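Local structure of solute-binding protein (Thermoactinomyces vulgaris, 2ZYO) at residues Asn234-Lys238 with Asp254-Ile260. The protein binds cyclodextrins and linear maltodextrins such as maltotetraose and probably serves as the extracellular receptor of a sugar transport system. Residues are numbered along the deposited sequence.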
ATOM      1  N   ASN A 234       2.421  -6.147 -17.046  1.00 12.39           N
ATOM      2  CA  ASN A 234       1.038  -5.848 -17.402  1.00 12.32           C
ATOM      3  C   ASN A 234       0.721  -6.149 -18.863  1.00 11.95           C
ATOM      4  O   ASN A 234      -0.293  -6.780 -19.163  1.00 12.33           O
ATOM      5  CB  ASN A 234       0.697  -4.397 -17.056  1.00 13.87           C
ATOM      6  CG  ASN A 234       0.796  -4.117 -15.567  1.00 14.54           C
ATOM      7  OD1 ASN A 234       0.548  -4.994 -14.740  1.00 15.46           O
ATOM      8  ND2 ASN A 234       1.162  -2.890 -15.220  1.00 16.85           N
ATOM      9  N   GLY A 235       1.601  -5.712 -19.760  1.00 12.91           N
ATOM     10  CA  GLY A 235       1.433  -5.949 -21.193  1.00 14.20           C
ATOM     11  C   GLY A 235       1.317  -7.424 -21.527  1.00 14.12           C
ATOM     12  O   GLY A 235       0.408  -7.835 -22.252  1.00 16.00           O
ATOM     13  N   LEU A 236       2.232  -8.222 -20.980  1.00 14.11           N
ATOM     14  CA  LEU A 236       2.248  -9.658 -21.240  1.00 13.69           C
ATOM     15  C   LEU A 236       1.076 -10.407 -20.613  1.00 13.11           C
ATOM     16  O   LEU A 236       0.566 -11.358 -21.204  1.00 13.01           O
ATOM     17  CB  LEU A 236       3.590 -10.281 -20.844  1.00 15.44           C
ATOM     18  CG  LEU A 236       4.760  -9.914 -21.763  1.00 17.42           C
ATOM     19  CD1 LEU A 236       6.066 -10.483 -21.244  1.00 17.48           C
ATOM     20  CD2 LEU A 236       4.501 -10.383 -23.190  1.00 19.61           C
ATOM     21  N   PHE A 237       0.639  -9.982 -19.428  1.00 13.54           N
ATOM     22  CA  PHE A 237      -0.552 -10.581 -18.823  1.00 11.32           C
ATOM     23  C   PHE A 237      -1.801 -10.275 -19.656  1.00 13.46           C
ATOM     24  O   PHE A 237      -2.630 -11.156 -19.893  1.00 12.72           O
ATOM     25  CB  PHE A 237      -0.737 -10.137 -17.366  1.00 11.41           C
ATOM     26  CG  PHE A 237      -1.829 -10.882 -16.645  1.00 11.04           C
ATOM     27  CD1 PHE A 237      -1.636 -12.200 -16.231  1.00 11.42           C
ATOM     28  CD2 PHE A 237      -3.053 -10.272 -16.391  1.00 10.81           C
ATOM     29  CE1 PHE A 237      -2.651 -12.895 -15.570  1.00 10.53           C
ATOM     30  CE2 PHE A 237      -4.073 -10.959 -15.734  1.00 12.12           C
ATOM     31  CZ  PHE A 237      -3.870 -12.272 -15.322  1.00 11.75           C
ATOM     32  N   LYS A 238      -1.918  -9.029 -20.112  1.00 13.73           N
ATOM     33  CA  LYS A 238      -3.044  -8.612 -20.954  1.00 14.88           C
ATOM     34  C   LYS A 238      -3.051  -9.312 -22.315  1.00 14.84           C
ATOM     35  O   LYS A 238      -4.098  -9.410 -22.957  1.00 16.36           O
ATOM     36  CB  LYS A 238      -3.061  -7.092 -21.135  1.00 15.74           C
ATOM     37  CG  LYS A 238      -3.460  -6.326 -19.876  1.00 16.29           C
ATOM     38  CD  LYS A 238      -3.589  -4.826 -20.129  1.00 19.89           C
ATOM     39  CE  LYS A 238      -2.229  -4.158 -20.272  1.00 22.11           C
ATOM     40  NZ  LYS A 238      -2.357  -2.696 -20.525  1.00 23.47           N
ATOM     41  N   ASP A 254      -7.650  -2.614 -15.638  1.00 15.96           N
ATOM     42  CA  ASP A 254      -6.909  -2.699 -16.895  1.00 16.60           C
ATOM     43  C   ASP A 254      -6.894  -4.124 -17.464  1.00 15.61           C
ATOM     44  O   ASP A 254      -7.075  -4.313 -18.669  1.00 15.83           O
ATOM     45  CB  ASP A 254      -5.482  -2.172 -16.705  1.00 19.30           C
ATOM     46  CG  ASP A 254      -4.738  -1.982 -18.019  1.00 22.91           C
ATOM     47  OD1 ASP A 254      -5.379  -1.670 -19.046  1.00 27.93           O
ATOM     48  OD2 ASP A 254      -3.498  -2.135 -18.017  1.00 26.96           O
ATOM     49  N   TYR A 255      -6.685  -5.116 -16.596  1.00 13.28           N
ATOM     50  CA  TYR A 255      -6.680  -6.522 -17.017  1.00 12.99           C
ATOM     51  C   TYR A 255      -8.039  -6.968 -17.550  1.00 13.33           C
ATOM     52  O   TYR A 255      -8.116  -7.686 -18.550  1.00 14.14           O
ATOM     53  CB  TYR A 255      -6.266  -7.451 -15.869  1.00 13.35           C
ATOM     54  CG  TYR A 255      -4.829  -7.336 -15.395  1.00 13.44           C
ATOM     55  CD1 TYR A 255      -3.835  -6.755 -16.189  1.00 11.83           C
ATOM     56  CD2 TYR A 255      -4.459  -7.849 -14.155  1.00 12.58           C
ATOM     57  CE1 TYR A 255      -2.516  -6.665 -15.740  1.00 12.83           C
ATOM     58  CE2 TYR A 255      -3.146  -7.770 -13.702  1.00 12.33           C
ATOM     59  CZ  TYR A 255      -2.183  -7.181 -14.496  1.00 12.94           C
ATOM     60  OH  TYR A 255      -0.890  -7.109 -14.030  1.00 13.15           O
ATOM     61  N   GLN A 256      -9.101  -6.546 -16.870  1.00 14.93           N
ATOM     62  CA  GLN A 256     -10.468  -6.901 -17.251  1.00 15.47           C
ATOM     63  C   GLN A 256     -10.894  -6.208 -18.542  1.00 15.75           C
ATOM     64  O   GLN A 256     -11.581  -6.807 -19.371  1.00 17.19           O
ATOM     65  CB  GLN A 256     -11.445  -6.576 -16.121  1.00 14.88           C
ATOM     66  CG  GLN A 256     -11.264  -7.452 -14.891  1.00 15.95           C
ATOM     67  CD  GLN A 256     -12.247  -7.127 -13.789  1.00 16.20           C
ATOM     68  OE1 GLN A 256     -12.465  -5.963 -13.453  1.00 17.54           O
ATOM     69  NE2 GLN A 256     -12.840  -8.161 -13.211  1.00 17.57           N
ATOM     70  N   ALA A 257     -10.472  -4.955 -18.708  1.00 16.51           N
ATOM     71  CA  ALA A 257     -10.726  -4.215 -19.945  1.00 16.60           C
ATOM     72  C   ALA A 257     -10.078  -4.899 -21.150  1.00 17.49           C
ATOM     73  O   ALA A 257     -10.588  -4.809 -22.268  1.00 18.83           O
ATOM     74  CB  ALA A 257     -10.240  -2.778 -19.818  1.00 16.32           C
ATOM     75  N   ALA A 258      -8.961  -5.588 -20.906  1.00 15.75           N
ATOM     76  CA  ALA A 258      -8.238  -6.328 -21.940  1.00 16.25           C
ATOM     77  C   ALA A 258      -8.902  -7.660 -22.304  1.00 16.00           C
ATOM     78  O   ALA A 258      -8.533  -8.292 -23.298  1.00 17.49           O
ATOM     79  CB  ALA A 258      -6.795  -6.555 -21.515  1.00 17.23           C
ATOM     80  N   GLY A 259      -9.865  -8.087 -21.489  1.00 15.87           N
ATOM     81  CA  GLY A 259     -10.626  -9.310 -21.751  1.00 15.79           C
ATOM     82  C   GLY A 259     -10.177 -10.537 -20.980  1.00 15.90           C
ATOM     83  O   GLY A 259     -10.609 -11.653 -21.277  1.00 16.62           O
ATOM     84  N   ILE A 260      -9.309 -10.340 -19.992  1.00 14.77           N
ATOM     85  CA  ILE A 260      -8.840 -11.441 -19.157  1.00 13.87           C
ATOM     86  C   ILE A 260      -9.875 -11.764 -18.084  1.00 13.96           C
ATOM     87  O   ILE A 260     -10.394 -10.864 -17.416  1.00 15.57           O
ATOM     88  CB  ILE A 260      -7.462 -11.130 -18.492  1.00 14.47           C
ATOM     89  CG1 ILE A 260      -6.423 -10.673 -19.532  1.00 15.26           C
ATOM     90  CG2 ILE A 260      -6.954 -12.328 -17.676  1.00 13.53           C
ATOM     91  CD1 ILE A 260      -6.142 -11.665 -20.671  1.00 16.90           C
TER
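Tyr255, on helix 252-257, is the centre of this contact, its side chain reaching across to the last turn of helix 230-238. The backbones of 234-238 and 254-260 come nearest at Lys238 and Tyr255, whose CA atoms are 5.8 Å apart. Two aromatic rings form the buried part: the edge of Phe237 points to the face of Tyr255 in an edge-to-face pair, with centroids 4.5 Å apart and planes at 54°. Ile260 extends this apolar patch, its CG2 3.7 Å from Phe237 CE2 and its CD1 3.6 Å from Phe237 O. Nearer the surface, CG of Lys238 meets both CD1 at the edge of the Tyr255 ring and CB of Ala258, at 3.7 Å each, so the aliphatic part of the lysine lies along the rim of the ring.

Tyr255 and Lys238 also carry the two polar links, through the ends of their side chains. OH of Tyr255 donates to OD1 of Asn234 at 2.7 Å and is also hydrogen-bonded to Asn247 on strand 242-247. Lys238 ends in a salt bridge, NZ to OD2 of Asp254 at 2.8 Å.

The chain leaves helix 252-257 through a Schellman motif with Gly259 at positive phi: N of Ile260 bonds back to O of Tyr255 at 3.2 Å and N of Gly259 to O of Gln256 at 3.0 Å, bringing the isoleucine round to Phe237. Both aromatic rings also rest on Val245 of strand 242-247. This is helix-on-sheet packing in one lobe of a periplasmic-binding-protein fold, where two helices flanking a strand in sequence pack together over it.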